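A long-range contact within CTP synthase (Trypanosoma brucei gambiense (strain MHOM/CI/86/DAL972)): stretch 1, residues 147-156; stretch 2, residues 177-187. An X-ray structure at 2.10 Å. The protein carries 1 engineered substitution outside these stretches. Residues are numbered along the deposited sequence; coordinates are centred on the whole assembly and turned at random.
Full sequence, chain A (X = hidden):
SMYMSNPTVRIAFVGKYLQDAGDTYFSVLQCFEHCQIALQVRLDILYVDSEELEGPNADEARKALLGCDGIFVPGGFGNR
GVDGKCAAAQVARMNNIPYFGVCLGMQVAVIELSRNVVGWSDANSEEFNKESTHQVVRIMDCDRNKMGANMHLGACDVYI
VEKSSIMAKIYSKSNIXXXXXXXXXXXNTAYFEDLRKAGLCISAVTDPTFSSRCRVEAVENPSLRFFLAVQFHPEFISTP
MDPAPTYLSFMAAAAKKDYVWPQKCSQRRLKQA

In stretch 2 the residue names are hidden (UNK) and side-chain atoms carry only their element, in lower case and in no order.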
# COMPACT_ATOMS: atom_id res chain seq x y z
N MET A 147 26.45 9.78 -6.28
CA MET A 147 26.10 9.23 -7.61
C MET A 147 24.74 8.52 -7.66
O MET A 147 24.19 8.36 -8.75
CB MET A 147 27.18 8.25 -8.09
CG MET A 147 28.64 8.69 -7.97
SD MET A 147 29.05 10.25 -8.77
CE MET A 147 28.41 10.01 -10.43
N GLY A 148 24.21 8.08 -6.52
CA GLY A 148 22.94 7.34 -6.52
C GLY A 148 22.55 6.74 -5.18
O GLY A 148 22.91 7.26 -4.13
N ALA A 149 21.81 5.63 -5.22
CA ALA A 149 21.28 5.01 -4.01
C ALA A 149 20.96 3.53 -4.16
O ALA A 149 20.84 3.00 -5.27
CB ALA A 149 20.05 5.76 -3.52
N ASN A 150 20.80 2.86 -3.02
CA ASN A 150 20.55 1.43 -3.01
C ASN A 150 19.21 1.09 -3.65
O ASN A 150 18.26 1.87 -3.57
CB ASN A 150 20.59 0.86 -1.59
CG ASN A 150 21.99 0.84 -1.01
OD1 ASN A 150 22.98 0.71 -1.74
ND2 ASN A 150 22.07 0.95 0.30
N MET A 151 19.19 -0.06 -4.31
CA MET A 151 17.98 -0.66 -4.83
C MET A 151 17.68 -1.84 -3.91
O MET A 151 18.31 -2.89 -4.03
CB MET A 151 18.23 -1.12 -6.27
CG MET A 151 17.07 -1.78 -6.98
SD MET A 151 15.66 -0.70 -7.19
CE MET A 151 14.55 -1.44 -6.00
N HIS A 152 16.74 -1.66 -2.98
CA HIS A 152 16.44 -2.70 -1.99
C HIS A 152 15.67 -3.85 -2.62
O HIS A 152 14.56 -3.66 -3.11
CB HIS A 152 15.66 -2.15 -0.79
CG HIS A 152 16.39 -1.08 -0.04
ND1 HIS A 152 17.31 -1.36 0.95
CD2 HIS A 152 16.34 0.27 -0.14
CE1 HIS A 152 17.79 -0.22 1.43
NE2 HIS A 152 17.22 0.78 0.78
N LEU A 153 16.30 -5.02 -2.60
CA LEU A 153 15.73 -6.25 -3.14
C LEU A 153 15.87 -7.35 -2.11
O LEU A 153 16.71 -7.28 -1.23
CB LEU A 153 16.46 -6.63 -4.44
CG LEU A 153 16.16 -5.73 -5.64
CD1 LEU A 153 17.26 -5.84 -6.69
CD2 LEU A 153 14.81 -6.10 -6.24
N GLY A 154 15.03 -8.37 -2.22
CA GLY A 154 15.13 -9.54 -1.35
C GLY A 154 14.37 -9.40 -0.04
O GLY A 154 13.56 -8.49 0.15
N ALA A 155 14.67 -10.33 0.86
CA ALA A 155 13.92 -10.52 2.09
C ALA A 155 14.43 -9.61 3.18
O ALA A 155 15.60 -9.23 3.21
CB ALA A 155 14.01 -11.97 2.55
N CYS A 156 13.55 -9.31 4.12
CA CYS A 156 13.90 -8.43 5.22
C CYS A 156 12.91 -8.63 6.37
O CYS A 156 11.73 -8.92 6.14
CB CYS A 156 13.93 -7.00 4.66
SG CYS A 156 13.61 -5.64 5.78
N UNK A 177 7.74 -10.80 10.83
CA UNK A 177 7.48 -11.56 9.62
C UNK A 177 8.54 -11.21 8.58
O UNK A 177 9.28 -10.26 8.76
c UNK A 177 5.77 -9.95 8.60
c UNK A 177 6.02 -11.37 9.12
c UNK A 177 5.05 -11.73 10.24
N UNK A 178 8.63 -12.02 7.53
CA UNK A 178 9.64 -11.84 6.50
C UNK A 178 8.92 -11.71 5.16
O UNK A 178 8.23 -12.64 4.71
c UNK A 178 10.65 -13.01 6.49
c UNK A 178 11.66 -12.85 5.36
c UNK A 178 11.35 -13.09 7.84
N UNK A 179 9.09 -10.53 4.54
CA UNK A 179 8.55 -10.23 3.22
C UNK A 179 9.66 -9.77 2.30
O UNK A 179 10.75 -9.42 2.76
c UNK A 179 7.49 -9.14 3.32
c UNK A 179 5.27 -10.41 3.31
o UNK A 179 5.40 -10.57 2.08
o UNK A 179 4.33 -10.91 3.96
c UNK A 179 6.26 -9.55 4.10
N UNK A 180 9.37 -9.75 1.01
CA UNK A 180 10.33 -9.42 -0.03
C UNK A 180 10.06 -8.05 -0.65
O UNK A 180 8.91 -7.61 -0.73
c UNK A 180 10.73 -11.87 -0.55
n UNK A 180 11.78 -12.66 -2.61
n UNK A 180 13.55 -13.38 -1.28
c UNK A 180 13.09 -12.87 -2.42
c UNK A 180 10.32 -10.51 -1.09
n UNK A 180 13.95 -12.55 -3.39
c UNK A 180 10.74 -12.95 -1.63
N UNK A 181 11.13 -7.39 -1.11
CA UNK A 181 11.10 -5.99 -1.49
C UNK A 181 11.58 -5.68 -2.91
O UNK A 181 12.31 -6.45 -3.53
n UNK A 181 10.45 -4.66 2.79
n UNK A 181 11.71 -6.11 1.82
c UNK A 181 11.43 -5.14 0.88
c UNK A 181 11.09 -5.81 2.95
c UNK A 181 11.97 -5.18 -0.51
c UNK A 181 10.63 -4.24 1.50
N UNK A 182 11.12 -4.53 -3.39
CA UNK A 182 11.68 -3.88 -4.57
C UNK A 182 11.33 -2.40 -4.47
O UNK A 182 10.27 -1.96 -4.93
n UNK A 182 9.97 -4.68 -8.63
c UNK A 182 11.41 -4.66 -8.36
c UNK A 182 11.74 -3.86 -7.12
c UNK A 182 11.15 -4.50 -5.87
n UNK A 182 9.85 -6.87 -9.43
n UNK A 182 7.96 -5.58 -9.31
c UNK A 182 9.27 -5.71 -9.13
N UNK A 183 12.21 -1.64 -3.83
CA UNK A 183 11.99 -0.21 -3.65
C UNK A 183 13.29 0.52 -3.35
O UNK A 183 14.33 -0.10 -3.11
c UNK A 183 12.11 0.58 -0.24
n UNK A 183 12.45 -0.19 0.84
c UNK A 183 11.54 -0.24 -1.15
n UNK A 183 11.56 -1.50 -0.60
c UNK A 183 10.99 0.04 -2.51
c UNK A 183 12.11 -1.44 0.61
N UNK A 184 13.19 1.85 -3.36
CA UNK A 184 14.32 2.72 -3.08
C UNK A 184 14.03 3.81 -2.06
O UNK A 184 14.90 4.13 -1.26
c UNK A 184 15.25 2.35 -5.41
n UNK A 184 16.76 5.43 -7.90
c UNK A 184 15.73 3.05 -6.65
n UNK A 184 17.06 3.61 -6.46
c UNK A 184 17.53 4.70 -7.07
c UNK A 184 14.81 3.36 -4.37
n UNK A 184 18.79 5.08 -6.86
N UNK A 185 12.82 4.38 -2.10
CA UNK A 185 12.44 5.50 -1.27
C UNK A 185 11.60 5.04 -0.08
O UNK A 185 10.70 4.20 -0.22
c UNK A 185 13.80 8.36 -5.32
c UNK A 185 13.59 9.08 -4.15
c UNK A 185 12.61 6.49 -4.40
o UNK A 185 14.48 8.91 -6.39
c UNK A 185 12.89 8.48 -3.10
c UNK A 185 13.31 7.07 -5.45
c UNK A 185 11.64 6.53 -2.07
c UNK A 185 12.39 7.17 -3.21
N UNK A 186 11.87 5.63 1.08
CA UNK A 186 11.20 5.30 2.32
C UNK A 186 10.43 6.50 2.84
O UNK A 186 10.70 7.65 2.46
o UNK A 186 11.39 2.24 3.15
c UNK A 186 13.21 3.80 2.96
o UNK A 186 13.42 1.44 2.82
c UNK A 186 12.62 2.40 2.98
c UNK A 186 12.23 4.90 3.37
N UNK A 187 9.51 6.24 3.76
CA UNK A 187 8.81 7.30 4.47
C UNK A 187 9.82 8.12 5.28
O UNK A 187 10.71 7.57 5.93
c UNK A 187 6.95 7.94 6.07
c UNK A 187 6.66 5.97 4.55
c UNK A 187 7.67 6.78 5.37
O HOH W 1 17.51 3.39 -1.40

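Position 177 carries three side-chain carbons, one bearing the other two; its CA-to-CB bond points away from stretch 1, and a terminal carbon approaches C156 O no closer than 6.5 Å. A beta-branched, all-carbon group of this size is valine, V177.

Position 178 repeats the pattern, one carbon carrying two, but here a methyl lies 3.8 Å from CB of A155, an apolar contact. This is also valine; the atom touching A155 CB is CG1 of V178.

Position 179 has three carbons in line, the third ending in two oxygens: a carboxylate on a two-methylene arm, hence glutamate. Its backbone does the pairing. C156 N donates to E179 O at 3.1 Å, and E179 N returns a weak bond to C156 O at 3.5 Å.

Position 180 shows three carbons, a nitrogen, then a carbon with two more nitrogens. That guanidinium identifies arginine, R180. One face of the group lies over CA of G154, and NH1 of R180 comes within 3.9 Å of A155 N.

Position 181 has one carbon leading to a five-membered ring of three carbons and two nitrogens, which is the imidazole of histidine. H181 N donates to G154 O at 2.9 Å, and the same oxygen receives a weak bond from H181 ND1 at 3.4 Å, near the ring plane. CE1 of H181 also reaches CB of C156 at 3.5 Å.

Position 182 again has three carbons, a nitrogen and a carbon bearing two nitrogens, so it is arginine. The start of the chain makes the contact: R182 CG is 3.9 Å from L153 CD2, while the end of the side chain leads away.

Position 183 has one carbon, then a five-membered ring of three carbons and two nitrogens: histidine, H183. CB of H152 sits over its face, 4.1 Å from the centroid and 19° off the normal. The two imidazoles are near parallel, at 21°, but slid apart with centroids separated by 5.1 Å.

Position 184 has three carbons, a nitrogen, then a carbon carrying two more nitrogens: arginine. NH2 of R184 donates a weak bond to A149 O at 3.3 Å, and CG of R184 packs 3.6 Å from SD of M151.

Position 185 has one carbon, then a ring of six carbons bearing one oxygen; its CA-to-CB bond points away from stretch 1, and no atom makes contact: tyrosine, Y185.

Position 186 has three carbons, the third with two oxygens, so it is glutamate. OE2 of E186 accepts from NE2 of H183 at 2.7 Å and lies over one face of the H152 ring.

Position 187, one carbon carrying two, is valine, V187, out of reach.

The contact is antiparallel. At one end, H152 N to H183 O (2.9 Å) and H183 N to H152 O (3.2 Å) form a reciprocal pair; at the other, C156 pairs with E179. H152, H181, H183 and C156 share one face, while L153, A155, R180 and R182 occupy the other. At G154, phi/psi of 88/-167 would jam a CB against the preceding carbonyl oxygen, which calls for glycine. Beyond the paired strands, a water O lies 2.8 Å from N150 O and 2.7 Å from R184 O, bridging the stretches.

Stretch 2, residues 177-187: VVERHRHRYEV
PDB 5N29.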